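Local coordinates for protein AgaA (Rhizobium radiobacter, PDB 6HLX) that binds the opine agropinic acid as the periplasmic substrate-binding protein of an ABC transporter, for import into the bacterium, at residues Phe275-Pro288 / Ala440-Glu453. Numbering follows the deposited sequence. Where two conformers were deposited one is given.
Sequences FNGLGSPIFGIAIP and ALELSPLVYFMWRE. With G9Z (agropinic acid), chain E; EDO (1,2-ethanediol), chain X.
Ser-280 and Trp-451 form an antiparallel hydrogen-bonded pair, Ser-280 N to Trp-451 O at 3.1 Å and Trp-451 N to Ser-280 O at 2.8 Å. Past the non-hydrogen-bonded pair Pro-281/Met-450, Ile-282 N donates to Phe-449 O at 2.9 Å; against strand 240-245, its other neighbour, strand 446-451 has a classic beta bulge, Phe-449 and Met-450 facing Met-241. Beyond the pairing at each end a water bridges the chains, Leu-278 O to Glu-453 N and Gly-284 O to Tyr-448 N. Ile-282 crosses the Trp-451 indole at about a right angle and sets CD1 over the five-membered ring, 3.6 Å from its centroid, a CH-pi contact. At the far end of the indole, CH2 meets Pro-288 CG and the Ala-286 carbonyl, whose buried oxygen finds no hydrogen-bond partner. Ala-286, centre of an inverse gamma turn, lays its N over the middle of the Tyr-448 ring, while its CB touches CD2 at 3.4 Å; the Tyr-448 hydroxyl is hydrogen-bonded to that of Tyr-393. In one of its two conformers, Met-450 bends at chi3 (-76°), bringing CE over a face of Phe-275 and SD to 3.5 Å from CD1, a Met-aromatic contact. Phe-275 also packs against CD of Arg-452, whose NH1 and NH2 grip the two carboxylate oxygens of agropinic acid. Segment 275-288 thus adds edge strand 280-281 to a mixed sheet of the periplasmic-binding-protein fold, beside strand 446-451, which leads into the opine pocket at Arg-452.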
loop_
_atom_site.group_PDB
_atom_site.type_symbol
_atom_site.label_atom_id
_atom_site.label_comp_id
_atom_site.label_asym_id
_atom_site.label_seq_id
_atom_site.Cartn_x
_atom_site.Cartn_y
_atom_site.Cartn_z
ATOM N N PHE A 275 -8.519 -8.778 16.118
ATOM C CA PHE A 275 -9.387 -8.908 14.940
ATOM C C PHE A 275 -10.693 -9.682 15.189
ATOM O O PHE A 275 -11.307 -10.182 14.231
ATOM C CB PHE A 275 -8.598 -9.530 13.773
ATOM C CG PHE A 275 -7.451 -8.667 13.309
ATOM C CD1 PHE A 275 -6.190 -8.788 13.890
ATOM C CD2 PHE A 275 -7.635 -7.709 12.315
ATOM C CE1 PHE A 275 -5.130 -7.972 13.469
ATOM C CE2 PHE A 275 -6.569 -6.922 11.874
ATOM C CZ PHE A 275 -5.327 -7.054 12.463
ATOM N N ASN A 276 -11.124 -9.769 16.465
ATOM C CA ASN A 276 -12.399 -10.414 16.824
ATOM C C ASN A 276 -12.527 -11.864 16.292
ATOM O O ASN A 276 -13.619 -12.317 15.929
ATOM C CB ASN A 276 -13.577 -9.520 16.332
ATOM C CG ASN A 276 -14.933 -9.895 16.878
ATOM O OD1 ASN A 276 -15.934 -9.964 16.140
ATOM N ND2 ASN A 276 -14.988 -10.171 18.173
ATOM N N GLY A 277 -11.403 -12.571 16.230
ATOM C CA GLY A 277 -11.397 -13.947 15.746
ATOM C C GLY A 277 -11.409 -14.089 14.233
ATOM O O GLY A 277 -11.463 -15.213 13.732
ATOM N N LEU A 278 -11.312 -12.964 13.486
ATOM C CA LEU A 278 -11.314 -12.987 12.013
ATOM C C LEU A 278 -9.900 -12.908 11.442
ATOM O O LEU A 278 -9.175 -11.978 11.742
ATOM C CB LEU A 278 -12.164 -11.840 11.438
ATOM C CG LEU A 278 -13.639 -11.778 11.848
ATOM C CD1 LEU A 278 -14.284 -10.513 11.306
ATOM C CD2 LEU A 278 -14.412 -13.008 11.372
ATOM N N GLY A 279 -9.555 -13.853 10.581
ATOM C CA GLY A 279 -8.251 -13.904 9.935
ATOM C C GLY A 279 -7.655 -15.290 9.998
ATOM O O GLY A 279 -8.228 -16.196 10.627
ATOM N N SER A 280 -6.485 -15.460 9.363
ATOM C CA SER A 280 -5.829 -16.761 9.279
ATOM C C SER A 280 -4.352 -16.638 9.623
ATOM O O SER A 280 -3.696 -15.736 9.087
ATOM C CB SER A 280 -5.972 -17.318 7.863
ATOM O OG SER A 280 -7.343 -17.537 7.577
ATOM N N PRO A 281 -3.787 -17.577 10.411
ATOM C CA PRO A 281 -2.357 -17.476 10.747
ATOM C C PRO A 281 -1.419 -17.700 9.562
ATOM O O PRO A 281 -1.737 -18.471 8.656
ATOM C CB PRO A 281 -2.162 -18.588 11.794
ATOM C CG PRO A 281 -3.255 -19.598 11.477
ATOM C CD PRO A 281 -4.425 -18.732 11.084
ATOM N N ILE A 282 -0.250 -17.043 9.595
ATOM C CA ILE A 282 0.823 -17.209 8.614
ATOM C C ILE A 282 2.018 -17.762 9.373
ATOM O O ILE A 282 2.424 -17.176 10.371
ATOM C CB ILE A 282 1.193 -15.895 7.895
ATOM C CG1 ILE A 282 0.009 -15.374 7.040
ATOM C CG2 ILE A 282 2.442 -16.091 7.028
ATOM C CD1 ILE A 282 0.175 -13.921 6.606
ATOM N N PHE A 283 2.581 -18.870 8.889
ATOM C CA PHE A 283 3.752 -19.493 9.523
ATOM C C PHE A 283 4.986 -19.503 8.612
ATOM O O PHE A 283 5.925 -20.253 8.845
ATOM C CB PHE A 283 3.421 -20.920 10.014
ATOM C CG PHE A 283 2.439 -20.943 11.155
ATOM C CD1 PHE A 283 2.860 -20.711 12.462
ATOM C CD2 PHE A 283 1.100 -21.234 10.931
ATOM C CE1 PHE A 283 1.949 -20.748 13.526
ATOM C CE2 PHE A 283 0.191 -21.272 11.998
ATOM C CZ PHE A 283 0.620 -21.011 13.281
ATOM N N GLY A 284 4.972 -18.679 7.579
ATOM C CA GLY A 284 6.099 -18.554 6.660
ATOM C C GLY A 284 6.100 -17.159 6.062
ATOM O O GLY A 284 5.857 -16.173 6.765
ATOM N N ILE A 285 6.373 -17.068 4.753
ATOM C CA ILE A 285 6.349 -15.789 4.042
ATOM C C ILE A 285 4.907 -15.559 3.590
ATOM O O ILE A 285 4.211 -16.504 3.199
ATOM C CB ILE A 285 7.342 -15.763 2.835
ATOM C CG1 ILE A 285 8.772 -16.259 3.223
ATOM C CG2 ILE A 285 7.406 -14.355 2.205
ATOM C CD1 ILE A 285 9.488 -15.425 4.334
ATOM N N ALA A 286 4.442 -14.318 3.673
ATOM C CA ALA A 286 3.069 -13.997 3.276
ATOM C C ALA A 286 2.904 -13.890 1.751
ATOM O O ALA A 286 2.690 -12.798 1.217
ATOM C CB ALA A 286 2.578 -12.732 3.963
ATOM N N ILE A 287 2.980 -15.037 1.064
ATOM C CA ILE A 287 2.780 -15.065 -0.383
ATOM C C ILE A 287 1.377 -15.630 -0.633
ATOM O O ILE A 287 1.094 -16.756 -0.236
ATOM C CB ILE A 287 3.910 -15.833 -1.120
ATOM C CG1 ILE A 287 5.264 -15.100 -0.918
ATOM C CG2 ILE A 287 3.570 -15.939 -2.636
ATOM C CD1 ILE A 287 6.430 -15.806 -1.406
ATOM N N PRO A 288 0.458 -14.875 -1.273
ATOM C CA PRO A 288 -0.879 -15.445 -1.499
ATOM C C PRO A 288 -0.840 -16.588 -2.499
ATOM O O PRO A 288 0.045 -16.648 -3.358
ATOM C CB PRO A 288 -1.692 -14.280 -2.093
ATOM C CG PRO A 288 -0.861 -13.037 -1.831
ATOM C CD PRO A 288 0.572 -13.505 -1.813
ATOM N N ALA A 440 14.602 -16.044 2.213
ATOM C CA ALA A 440 13.743 -15.103 2.950
ATOM C C ALA A 440 13.363 -15.695 4.322
ATOM O O ALA A 440 13.250 -14.964 5.298
ATOM C CB ALA A 440 12.484 -14.819 2.147
ATOM N N LEU A 441 13.109 -17.002 4.386
ATOM C CA LEU A 441 12.754 -17.645 5.663
ATOM C C LEU A 441 13.986 -17.754 6.561
ATOM O O LEU A 441 13.922 -17.441 7.754
ATOM C CB LEU A 441 12.194 -19.052 5.397
ATOM C CG LEU A 441 10.789 -19.090 4.807
ATOM C CD1 LEU A 441 10.484 -20.485 4.214
ATOM C CD2 LEU A 441 9.745 -18.706 5.874
ATOM N N GLU A 442 15.113 -18.191 5.985
ATOM C CA GLU A 442 16.362 -18.335 6.724
ATOM C C GLU A 442 16.771 -17.034 7.438
ATOM O O GLU A 442 17.084 -17.054 8.639
ATOM C CB GLU A 442 17.473 -18.793 5.769
ATOM C CG GLU A 442 18.816 -18.924 6.462
ATOM C CD GLU A 442 19.983 -19.258 5.552
ATOM O OE1 GLU A 442 21.126 -19.305 6.061
ATOM O OE2 GLU A 442 19.760 -19.468 4.336
ATOM N N LEU A 443 16.752 -15.916 6.706
ATOM C CA LEU A 443 17.173 -14.625 7.249
ATOM C C LEU A 443 16.069 -13.884 7.984
ATOM O O LEU A 443 16.355 -13.069 8.873
ATOM C CB LEU A 443 17.794 -13.740 6.155
ATOM C CG LEU A 443 19.056 -14.275 5.444
ATOM C CD1 LEU A 443 19.512 -13.283 4.400
ATOM C CD2 LEU A 443 20.206 -14.536 6.420
ATOM N N SER A 444 14.805 -14.172 7.627
ATOM C CA SER A 444 13.618 -13.541 8.205
ATOM C C SER A 444 13.754 -12.013 8.434
ATOM O O SER A 444 13.492 -11.549 9.552
ATOM C CB SER A 444 13.209 -14.254 9.490
ATOM O OG SER A 444 12.587 -15.487 9.172
ATOM N N PRO A 445 14.152 -11.209 7.416
ATOM C CA PRO A 445 14.185 -9.742 7.611
ATOM C C PRO A 445 12.788 -9.204 7.916
ATOM O O PRO A 445 12.655 -8.206 8.608
ATOM C CB PRO A 445 14.690 -9.212 6.271
ATOM C CG PRO A 445 14.289 -10.268 5.271
ATOM C CD PRO A 445 14.468 -11.568 6.011
ATOM N N LEU A 446 11.742 -9.881 7.389
ATOM C CA LEU A 446 10.334 -9.559 7.648
ATOM C C LEU A 446 9.736 -10.765 8.365
ATOM O O LEU A 446 10.063 -11.903 8.032
ATOM C CB LEU A 446 9.539 -9.324 6.349
ATOM C CG LEU A 446 9.705 -7.999 5.553
ATOM C CD1 LEU A 446 9.350 -6.754 6.392
ATOM C CD2 LEU A 446 11.063 -7.879 4.899
ATOM N N VAL A 447 8.838 -10.509 9.316
ATOM C CA VAL A 447 8.142 -11.580 10.035
ATOM C C VAL A 447 6.651 -11.354 9.802
ATOM O O VAL A 447 6.181 -10.199 9.832
ATOM C CB VAL A 447 8.543 -11.616 11.530
ATOM C CG1 VAL A 447 7.505 -12.360 12.359
ATOM C CG2 VAL A 447 9.932 -12.249 11.700
ATOM N N TYR A 448 5.896 -12.452 9.537
ATOM C CA TYR A 448 4.468 -12.330 9.223
ATOM C C TYR A 448 3.652 -13.169 10.192
ATOM O O TYR A 448 4.052 -14.292 10.521
ATOM C CB TYR A 448 4.201 -12.817 7.786
ATOM C CG TYR A 448 5.086 -12.172 6.746
ATOM C CD1 TYR A 448 6.305 -12.746 6.387
ATOM C CD2 TYR A 448 4.676 -11.024 6.067
ATOM C CE1 TYR A 448 7.128 -12.155 5.427
ATOM C CE2 TYR A 448 5.482 -10.437 5.089
ATOM C CZ TYR A 448 6.696 -11.024 4.758
ATOM O OH TYR A 448 7.494 -10.472 3.791
ATOM N N PHE A 449 2.481 -12.644 10.600
ATOM C CA PHE A 449 1.661 -13.348 11.580
ATOM C C PHE A 449 0.316 -13.801 11.099
ATOM O O PHE A 449 -0.121 -14.870 11.526
ATOM C CB PHE A 449 1.469 -12.473 12.832
ATOM C CG PHE A 449 2.760 -12.214 13.581
ATOM C CD1 PHE A 449 3.633 -13.256 13.879
ATOM C CD2 PHE A 449 3.109 -10.921 13.966
ATOM C CE1 PHE A 449 4.834 -13.012 14.574
ATOM C CE2 PHE A 449 4.304 -10.680 14.660
ATOM C CZ PHE A 449 5.155 -11.723 14.948
ATOM N N MET A 450 -0.371 -12.999 10.259
ATOM C CA MET A 450 -1.722 -13.371 9.848
ATOM C C MET A 450 -2.193 -12.642 8.608
ATOM O O MET A 450 -1.686 -11.553 8.308
ATOM C CB MET A 450 -2.714 -13.057 10.994
ATOM C CG MET A 450 -2.776 -11.576 11.343
ATOM S SD MET A 450 -4.073 -11.144 12.495
ATOM C CE MET A 450 -5.523 -11.206 11.397
ATOM N N TRP A 451 -3.188 -13.224 7.924
ATOM C CA TRP A 451 -3.877 -12.589 6.792
ATOM C C TRP A 451 -5.099 -11.957 7.464
ATOM O O TRP A 451 -5.760 -12.612 8.301
ATOM C CB TRP A 451 -4.410 -13.625 5.795
ATOM C CG TRP A 451 -3.346 -14.330 5.030
ATOM C CD1 TRP A 451 -2.980 -15.637 5.156
ATOM C CD2 TRP A 451 -2.499 -13.765 4.015
ATOM N NE1 TRP A 451 -1.974 -15.934 4.260
ATOM C CE2 TRP A 451 -1.673 -14.808 3.535
ATOM C CE3 TRP A 451 -2.406 -12.494 3.417
ATOM C CZ2 TRP A 451 -0.719 -14.606 2.534
ATOM C CZ3 TRP A 451 -1.481 -12.300 2.393
ATOM C CH2 TRP A 451 -0.644 -13.348 1.970
ATOM N N ARG A 452 -5.417 -10.716 7.122
ATOM C CA ARG A 452 -6.587 -10.078 7.748
ATOM C C ARG A 452 -7.678 -9.767 6.724
ATOM O O ARG A 452 -7.392 -9.635 5.529
ATOM C CB ARG A 452 -6.184 -8.778 8.483
ATOM C CG ARG A 452 -5.773 -7.640 7.543
ATOM C CD ARG A 452 -5.408 -6.364 8.295
ATOM N NE ARG A 452 -5.680 -5.171 7.489
ATOM C CZ ARG A 452 -4.865 -4.124 7.392
ATOM N NH1 ARG A 452 -3.700 -4.117 8.033
ATOM N NH2 ARG A 452 -5.219 -3.066 6.677
ATOM N N GLU A 453 -8.907 -9.551 7.206
ATOM C CA GLU A 453 -9.987 -9.068 6.333
ATOM C C GLU A 453 -9.819 -7.544 6.206
ATOM O O GLU A 453 -9.406 -6.872 7.164
ATOM C CB GLU A 453 -11.358 -9.344 6.959
ATOM C CG GLU A 453 -11.691 -10.826 7.008
ATOM C CD GLU A 453 -13.140 -11.112 7.336
ATOM O OE1 GLU A 453 -13.490 -12.306 7.463
ATOM O OE2 GLU A 453 -13.929 -10.147 7.470
HETATM O OAM G9Z E . -2.678 3.478 5.799
HETATM C CAB G9Z E . -2.782 2.647 6.712
HETATM C CAC G9Z E . -3.500 2.903 7.898
HETATM C CB G9Z E . -3.396 1.604 8.754
HETATM C CA G9Z E . -2.415 0.715 8.008
HETATM C C G9Z E . -2.955 -0.594 7.805
HETATM O O G9Z E . -3.705 -0.794 6.809
HETATM N N G9Z E . -2.130 1.470 6.743
HETATM C CAG G9Z E . -1.306 0.925 5.597
HETATM C CAH G9Z E . 0.186 1.072 5.897
HETATM O OAP G9Z E . 0.461 0.258 7.036
HETATM C CAI G9Z E . 1.071 0.637 4.724
HETATM O OAQ G9Z E . 0.507 1.152 3.491
HETATM C CAJ G9Z E . 2.520 1.218 4.847
HETATM O OAR G9Z E . 3.307 0.787 3.722
HETATM C CAK G9Z E . 3.269 0.926 6.170
HETATM O OAT G9Z E . 4.448 1.752 6.246
HETATM C CAL G9Z E . 3.605 -0.562 6.347
HETATM O OAS G9Z E . 4.178 -0.786 7.654
HETATM O OXT G9Z E . -2.683 -1.483 8.657
HETATM C C1 EDO X . -10.785 -7.125 18.872
HETATM O O1 EDO X . -10.663 -8.525 19.004
HETATM C C2 EDO X . -12.216 -6.757 18.468
HETATM O O2 EDO X . -12.346 -5.356 18.587
HETATM O O HOH W 1 -9.212 -9.806 9.998
HETATM O O HOH W 2 7.329 -14.934 9.320
#